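Local coordinates for BugD (Bordetella pertussis Tohama I, PDB 2F5X), which binds aspartic acid as a periplasmic solute receptor of the tripartite tricarboxylate transporter family and probably delivers it for uptake, at residues G119-N124 against K206-T211; T114-G119 against D187-Q192; T65-A70 against W242-T247. All coordinates share one frame; numbering follows the deposited sequence.

Contact 1 of 3, residues G119-N124 against K206-T211; sequences GDFPPN and KAYAVT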
# COMPACT_ATOMS: atom_id res chain seq x y z
N GLY A 119 -13.78 -1.63 17.25
CA GLY A 119 -13.66 -0.88 18.49
C GLY A 119 -14.01 -1.63 19.76
O GLY A 119 -13.59 -1.23 20.84
N ASP A 120 -14.79 -2.70 19.63
CA ASP A 120 -15.19 -3.50 20.78
C ASP A 120 -14.58 -4.90 20.81
O ASP A 120 -15.05 -5.78 21.54
CB ASP A 120 -16.72 -3.60 20.85
CG ASP A 120 -17.31 -4.32 19.66
OD1 ASP A 120 -16.62 -4.46 18.61
OD2 ASP A 120 -18.47 -4.78 19.67
N PHE A 121 -13.53 -5.12 20.01
CA PHE A 121 -12.82 -6.40 20.03
C PHE A 121 -12.24 -6.63 21.43
O PHE A 121 -11.60 -5.73 21.97
CB PHE A 121 -11.71 -6.38 18.98
CG PHE A 121 -11.35 -7.73 18.43
CD1 PHE A 121 -12.34 -8.59 17.94
CD2 PHE A 121 -10.02 -8.14 18.37
CE1 PHE A 121 -12.01 -9.84 17.42
CE2 PHE A 121 -9.67 -9.39 17.85
CZ PHE A 121 -10.67 -10.24 17.36
N PRO A 122 -12.48 -7.79 22.04
CA PRO A 122 -12.07 -7.99 23.45
C PRO A 122 -10.60 -7.70 23.84
O PRO A 122 -10.45 -6.99 24.84
CB PRO A 122 -12.47 -9.44 23.74
CG PRO A 122 -13.64 -9.67 22.83
CD PRO A 122 -13.24 -8.95 21.52
N PRO A 123 -9.57 -8.19 23.14
CA PRO A 123 -8.20 -7.93 23.58
C PRO A 123 -7.79 -6.46 23.59
O PRO A 123 -8.20 -5.69 22.72
CB PRO A 123 -7.33 -8.74 22.61
CG PRO A 123 -8.19 -9.03 21.44
CD PRO A 123 -9.61 -9.01 21.91
N ASN A 124 -6.98 -6.08 24.57
CA ASN A 124 -6.55 -4.70 24.71
C ASN A 124 -5.09 -4.45 24.37
O ASN A 124 -4.66 -3.31 24.32
CB ASN A 124 -6.85 -4.19 26.13
CG ASN A 124 -8.33 -3.97 26.35
OD1 ASN A 124 -9.06 -3.70 25.40
ND2 ASN A 124 -8.78 -4.08 27.59
N LYS A 206 -9.60 -0.44 17.81
CA LYS A 206 -8.56 -0.96 18.70
C LYS A 206 -7.26 -1.02 17.92
O LYS A 206 -7.26 -1.39 16.74
CB LYS A 206 -8.92 -2.35 19.24
CG LYS A 206 -10.15 -2.38 20.15
CD LYS A 206 -9.82 -1.85 21.53
CE LYS A 206 -9.63 -2.98 22.51
NZ LYS A 206 -10.87 -3.44 23.22
N ALA A 207 -6.16 -0.64 18.55
CA ALA A 207 -4.88 -0.61 17.85
C ALA A 207 -3.83 -1.34 18.68
O ALA A 207 -3.70 -1.09 19.87
CB ALA A 207 -4.45 0.84 17.56
N TYR A 208 -3.09 -2.25 18.04
CA TYR A 208 -2.25 -3.20 18.78
C TYR A 208 -0.75 -3.10 18.54
O TYR A 208 0.05 -3.29 19.47
CB TYR A 208 -2.71 -4.63 18.49
CG TYR A 208 -4.14 -4.88 18.90
CD1 TYR A 208 -4.46 -5.16 20.23
CD2 TYR A 208 -5.17 -4.81 17.97
CE1 TYR A 208 -5.79 -5.39 20.61
CE2 TYR A 208 -6.49 -5.03 18.34
CZ TYR A 208 -6.79 -5.31 19.67
OH TYR A 208 -8.10 -5.53 20.03
N ALA A 209 -0.35 -2.81 17.31
CA ALA A 209 1.06 -2.87 16.94
C ALA A 209 1.30 -2.23 15.59
O ALA A 209 0.38 -2.09 14.79
CB ALA A 209 1.54 -4.33 16.91
N VAL A 210 2.56 -1.89 15.34
CA VAL A 210 2.98 -1.38 14.03
C VAL A 210 3.98 -2.34 13.38
O VAL A 210 4.56 -3.17 14.07
CB VAL A 210 3.58 0.04 14.14
CG1 VAL A 210 2.51 1.04 14.59
CG2 VAL A 210 4.80 0.06 15.09
N THR A 211 4.16 -2.23 12.07
CA THR A 211 5.02 -3.16 11.34
C THR A 211 6.37 -2.57 10.95
O THR A 211 7.12 -3.17 10.18
CB THR A 211 4.33 -3.65 10.06
OG1 THR A 211 4.06 -2.51 9.22
CG2 THR A 211 2.95 -4.25 10.38
O HOH W 1 -12.15 -5.02 25.55
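Lys-206 and Tyr-208, two residues apart on strand 206-210, reach out to carbonyl oxygens of the proline-rich loop 119-124, those of its backbone and of the Asn-124 side chain. Three direct hydrogen bonds make up the polar part. Lys-206 NZ gives one to Phe-121 O at 2.7 Å and another to Asn-124 OD1 at 2.8 Å, each nearly along the C=O axis. A water accepts a weak bond from the same ammonium and donates one to Pro-122 O. The lysine chain bends at chi2, chi3 and chi4 to arrive there, and its CE lies close to Pro-123 O. The third bond runs from Tyr-208 OH to Pro-123 O, also 2.7 Å; the hydroxyl stands above the carbonyl plane, 36° out of it.

Looser van der Waals contacts accompany these bonds. Tyr-208 OH sits at the edge of the Phe-121 ring, in its plane, 3.6 Å from Phe-121 CD2, and the two side chains cross at about a right angle. Phe-121 also meets Tyr-132 of helix 126-136 edge-to-face. Pro-123 CB lies 4.2 Å from Tyr-208 CE1, while Lys-206 CG passes 3.7 Å from Gly-119 O.

The loop leads from strand 102-117 into helix 126-136, so the contact fastens this connection to the neighbouring strand. Prolines have no N-H to offer, and here the loop takes part through its acceptors: two backbone carbonyls and one side-chain amide oxygen. The charge of the Lys-206 ammonium is probably offset in part by Phe-121 O and Asn-124 OD1, whose C=O bonds both point nearly straight at NZ.

Contact 2 of 3, residues T114-G119 against D187-Q192; sequences TIIARG and DLMCDQ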
# COMPACT_ATOMS: atom_id res chain seq x y z
N THR A 114 -0.45 -0.77 10.65
CA THR A 114 -0.96 -0.98 12.00
C THR A 114 -1.90 -2.17 12.01
O THR A 114 -2.76 -2.30 11.13
CB THR A 114 -1.77 0.24 12.49
OG1 THR A 114 -2.76 0.59 11.50
CG2 THR A 114 -0.87 1.48 12.60
N ILE A 115 -1.74 -3.04 13.02
CA ILE A 115 -2.69 -4.12 13.28
C ILE A 115 -3.81 -3.53 14.13
O ILE A 115 -3.56 -3.06 15.23
CB ILE A 115 -2.01 -5.29 14.04
CG1 ILE A 115 -0.78 -5.82 13.28
CG2 ILE A 115 -3.04 -6.42 14.37
CD1 ILE A 115 -1.08 -6.78 12.21
N ILE A 116 -5.03 -3.54 13.59
CA ILE A 116 -6.18 -2.94 14.27
C ILE A 116 -7.35 -3.91 14.31
O ILE A 116 -7.39 -4.91 13.57
CB ILE A 116 -6.62 -1.61 13.58
CG1 ILE A 116 -7.05 -1.84 12.11
CG2 ILE A 116 -5.54 -0.52 13.70
CD1 ILE A 116 -7.73 -0.61 11.49
N ALA A 117 -8.33 -3.60 15.15
CA ALA A 117 -9.56 -4.39 15.21
C ALA A 117 -10.75 -3.48 15.46
O ALA A 117 -10.59 -2.30 15.81
CB ALA A 117 -9.46 -5.46 16.29
N ARG A 118 -11.95 -4.03 15.29
CA ARG A 118 -13.18 -3.30 15.59
C ARG A 118 -13.12 -2.76 17.03
O ARG A 118 -12.45 -3.35 17.89
CB ARG A 118 -14.42 -4.18 15.37
CG ARG A 118 -14.40 -5.55 16.05
CD ARG A 118 -15.70 -6.32 15.83
NE ARG A 118 -15.66 -7.71 16.26
CZ ARG A 118 -15.97 -8.13 17.48
NH1 ARG A 118 -16.32 -7.26 18.43
NH2 ARG A 118 -15.92 -9.43 17.77
N GLY A 119 -13.78 -1.63 17.25
CA GLY A 119 -13.66 -0.88 18.49
C GLY A 119 -14.01 -1.63 19.76
O GLY A 119 -13.59 -1.23 20.84
N ASP A 187 -13.66 -8.24 11.78
CA ASP A 187 -13.05 -8.12 13.11
C ASP A 187 -11.68 -7.48 13.16
O ASP A 187 -11.42 -6.65 14.02
CB ASP A 187 -12.97 -9.48 13.80
CG ASP A 187 -14.31 -10.15 13.95
OD1 ASP A 187 -15.33 -9.46 14.14
OD2 ASP A 187 -14.44 -11.38 13.91
N LEU A 188 -10.80 -7.90 12.25
CA LEU A 188 -9.36 -7.66 12.38
C LEU A 188 -8.79 -7.24 11.03
O LEU A 188 -9.24 -7.74 10.00
CB LEU A 188 -8.72 -8.98 12.83
CG LEU A 188 -7.23 -9.08 13.09
CD1 LEU A 188 -6.85 -8.25 14.32
CD2 LEU A 188 -6.86 -10.55 13.28
N MSE A 189 -7.82 -6.33 11.03
CA MSE A 189 -7.19 -5.91 9.78
C MSE A 189 -5.79 -5.36 10.01
O MSE A 189 -5.53 -4.75 11.04
CB MSE A 189 -8.04 -4.80 9.14
CG MSE A 189 -7.52 -4.27 7.82
SE MSE A 189 -8.91 -3.27 6.90
CE MSE A 189 -8.96 -1.58 7.90
N CYS A 190 -4.91 -5.57 9.04
CA CYS A 190 -3.65 -4.83 8.99
C CYS A 190 -3.77 -3.83 7.87
O CYS A 190 -4.11 -4.20 6.75
CB CYS A 190 -2.49 -5.77 8.69
SG CYS A 190 -0.83 -5.05 8.90
N ASP A 191 -3.49 -2.56 8.16
CA ASP A 191 -3.75 -1.49 7.18
C ASP A 191 -2.72 -0.37 7.38
O ASP A 191 -2.07 -0.29 8.43
CB ASP A 191 -5.22 -1.05 7.34
CG ASP A 191 -5.68 -0.03 6.30
OD1 ASP A 191 -5.07 0.17 5.22
OD2 ASP A 191 -6.74 0.60 6.50
N GLN A 192 -2.54 0.46 6.36
CA GLN A 192 -1.51 1.50 6.37
C GLN A 192 -1.92 2.70 7.20
O GLN A 192 -3.11 3.01 7.27
CB GLN A 192 -1.22 1.96 4.95
CG GLN A 192 -0.60 0.86 4.09
CD GLN A 192 -0.82 1.15 2.62
OE1 GLN A 192 -1.67 0.53 1.97
NE2 GLN A 192 -0.09 2.11 2.11
O HOH W 2 -15.09 -11.95 16.62
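Ile-116 and Met-189 face each other as a hydrogen-bonded pair in the antiparallel strands 114-117 and 188-192. Ile-116 N donates to Met-189 O at 2.9 Å with an N-H...O angle of 176°, and Met-189 N returns the bond to Ile-116 O. Thr-114 and Asp-191 form the next such pair, Thr-114 N lying 2.8 Å from Asp-191 O. Beyond the strand pairing, Arg-118 N donates to Asp-187 O, and a salt bridge joins Arg-118 NE to Asp-187 OD1 at 2.8 Å. Arg-118 CG lies between the backbone N and the carbonyl carbon (chi1 51°), and the chain then runs extended to NE, alongside Asp-187. The oxygen lies in the guanidinium plane, but NE meets it from above the carboxylate plane, the two planes being 66° apart. A water accepts from Arg-118 NH2 and gives a weak bond to Asp-187 OD2.

Side chains alternate between the faces. Ile-116 CD1 touches the selenomethionine methyl, Met-189 CE, at 3.9 Å. On the other face, Ile-115 CD1 packs 3.7 Å from Cys-190 SG. Second-shell partners fix the polar ends: Asp-120 takes a salt bridge from Arg-118 NH1, Ser-141 N bonds Asp-187 OD2, and Asn-195 and Thr-174 hold the Asp-191 carboxylate.

Gln-192, N-cap of helix 193-201, carries the strand into the ligand pocket, where its OE1 accepts from the amino group of bound aspartic acid. Helices 174-182 and 193-201 pack on the Ile-116 face; helix 150-162 lies on the Ile-115 face, tied to Cys-190 by the disulfide from Cys-154. Strand 206-210 continues the sheet beyond strand 102-117, while strand 141-144 pairs in parallel with strand 188-192 on its other side.

Contact 3 of 3, residues T65-A70 against W242-T247; sequences TQVARA and WAPKGT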
# COMPACT_ATOMS: atom_id res chain seq x y z
N THR A 65 -2.75 -3.44 -14.38
CA THR A 65 -2.88 -3.96 -15.73
C THR A 65 -3.44 -2.90 -16.67
O THR A 65 -2.98 -2.79 -17.82
CB THR A 65 -3.78 -5.20 -15.72
OG1 THR A 65 -3.10 -6.24 -15.02
CG2 THR A 65 -3.95 -5.77 -17.13
N GLN A 66 -4.41 -2.12 -16.19
CA GLN A 66 -4.99 -1.05 -16.99
C GLN A 66 -3.92 -0.09 -17.51
O GLN A 66 -3.91 0.25 -18.70
CB GLN A 66 -6.08 -0.30 -16.23
CG GLN A 66 -6.73 0.78 -17.08
CD GLN A 66 -7.78 1.55 -16.33
OE1 GLN A 66 -8.77 0.97 -15.87
NE2 GLN A 66 -7.59 2.86 -16.21
N VAL A 67 -3.04 0.36 -16.63
CA VAL A 67 -1.96 1.24 -17.06
C VAL A 67 -0.97 0.50 -17.95
O VAL A 67 -0.48 1.06 -18.94
CB VAL A 67 -1.26 1.95 -15.87
CG1 VAL A 67 -0.16 2.89 -16.37
CG2 VAL A 67 -2.27 2.75 -15.08
N ALA A 68 -0.68 -0.77 -17.64
CA ALA A 68 0.23 -1.54 -18.51
C ALA A 68 -0.26 -1.56 -19.96
O ALA A 68 0.55 -1.53 -20.89
CB ALA A 68 0.42 -2.96 -17.99
N ARG A 69 -1.58 -1.59 -20.13
CA ARG A 69 -2.22 -1.67 -21.45
C ARG A 69 -2.64 -0.31 -22.03
O ARG A 69 -3.20 -0.26 -23.14
CB ARG A 69 -3.43 -2.61 -21.37
CG ARG A 69 -3.08 -4.04 -21.00
CD ARG A 69 -4.28 -4.97 -20.90
NE ARG A 69 -4.47 -5.75 -22.13
CZ ARG A 69 -5.61 -5.81 -22.83
NH1 ARG A 69 -6.68 -5.13 -22.44
NH2 ARG A 69 -5.66 -6.54 -23.93
N ALA A 70 -2.38 0.77 -21.31
CA ALA A 70 -2.80 2.11 -21.74
C ALA A 70 -1.86 2.69 -22.80
O ALA A 70 -0.73 2.25 -22.93
CB ALA A 70 -2.89 3.04 -20.56
N TRP A 242 4.68 4.86 -12.23
CA TRP A 242 5.11 4.28 -13.50
C TRP A 242 4.30 4.84 -14.67
O TRP A 242 3.15 5.24 -14.50
CB TRP A 242 4.85 2.77 -13.49
CG TRP A 242 5.66 1.89 -12.56
CD1 TRP A 242 6.76 1.15 -12.90
CD2 TRP A 242 5.35 1.54 -11.21
NE1 TRP A 242 7.18 0.39 -11.83
CE2 TRP A 242 6.33 0.61 -10.77
CE3 TRP A 242 4.35 1.93 -10.30
CZ2 TRP A 242 6.34 0.08 -9.48
CZ3 TRP A 242 4.36 1.39 -9.01
CH2 TRP A 242 5.36 0.48 -8.61
N ALA A 243 4.90 4.81 -15.86
CA ALA A 243 4.20 5.07 -17.12
C ALA A 243 4.22 3.77 -17.94
O ALA A 243 5.05 2.90 -17.67
CB ALA A 243 4.88 6.21 -17.89
N PRO A 244 3.35 3.61 -18.94
CA PRO A 244 3.39 2.39 -19.76
C PRO A 244 4.70 2.26 -20.53
O PRO A 244 5.30 3.28 -20.89
CB PRO A 244 2.23 2.58 -20.75
CG PRO A 244 1.34 3.59 -20.08
CD PRO A 244 2.27 4.52 -19.36
N LYS A 245 5.13 1.03 -20.79
CA LYS A 245 6.29 0.78 -21.66
C LYS A 245 6.17 1.57 -22.96
O LYS A 245 5.11 1.59 -23.58
CB LYS A 245 6.43 -0.71 -21.99
CG LYS A 245 7.63 -1.02 -22.89
CD LYS A 245 7.68 -2.50 -23.23
CE LYS A 245 8.65 -2.76 -24.38
NZ LYS A 245 10.06 -2.35 -24.08
N GLY A 246 7.27 2.20 -23.36
CA GLY A 246 7.33 2.91 -24.62
C GLY A 246 6.95 4.37 -24.52
O GLY A 246 6.97 5.08 -25.52
N THR A 247 6.59 4.84 -23.33
CA THR A 247 6.36 6.27 -23.11
C THR A 247 7.65 7.02 -23.47
O THR A 247 8.73 6.64 -23.03
CB THR A 247 5.95 6.52 -21.64
OG1 THR A 247 4.69 5.88 -21.37
CG2 THR A 247 5.66 8.01 -21.40
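The end of helix 61-68 packs against the end of strand 236-244 in this α/β periplasmic-binding-protein fold, where Pro-244 is the meeting point and also begins a type II beta turn to Thr-247. Its ring, pointing at the helix end, meets Val-67 and Ala-70. Pro-244 CG comes 3.3 Å from Val-67 O, and Pro-244 CB lies 3.7 Å from Ala-70 O, so ring carbons CB and CG rest against two backbone carbonyl oxygens. The apolar part is light: Val-67 CG1 is 4.1 Å from Pro-244 CG, the two side chains crossing at about a right angle, and Ala-70 CB is 4.3 Å from the same carbon. With CG1 anti to the backbone N (chi1 -179°), Val-67 turns that methyl to the proline. Val-67 O is not left to the ring carbons alone, since Ala-70 N donates to it as the chain leaves the helix.

Around this junction Val-67 also touches Phe-102, Leu-78 and Val-22, on strands 102-117, 76-81 and 19-23. Trp-242 starts toward the helix but leads its indole away, stacking with Phe-84 and packing on Leu-78 and Met-80. Nothing here belongs to the ligand site; the Trp-242 side chain lies about 12 Å from the bound aspartic acid.

Past Pro-244 the chain turns sharply through Gly-246, at a positive phi of 92°, a backbone conformation that glycine takes readily. Two donors from one residue secure the turn: Pro-244 O accepts from Thr-247 N at 3.2 Å and from Thr-247 OG1 at 2.7 Å.

Overall arrangement
From the N terminus, helix 61-68 supplies the first half of contact 3, whose loop closes only at strand 236-244, with 171 residues between its segments. Contacts 1 and 2 nest inside it. Strand 102-117 opens contact 2 and runs straight into the loop that opens contact 1, the two sharing Gly-119; contact 2 then closes at 187-192 and contact 1 at 206-211, so their segments alternate and the loops cross. Their centres are about 7 Å apart, with strand 102-117 hydrogen-bonded to both partner strands. Contact 3 lies on the opposite side of the chain's centre, about 39 Å and 33 Å from contacts 1 and 2 between centres, yet strand 236-244 also pairs with strand 102-117.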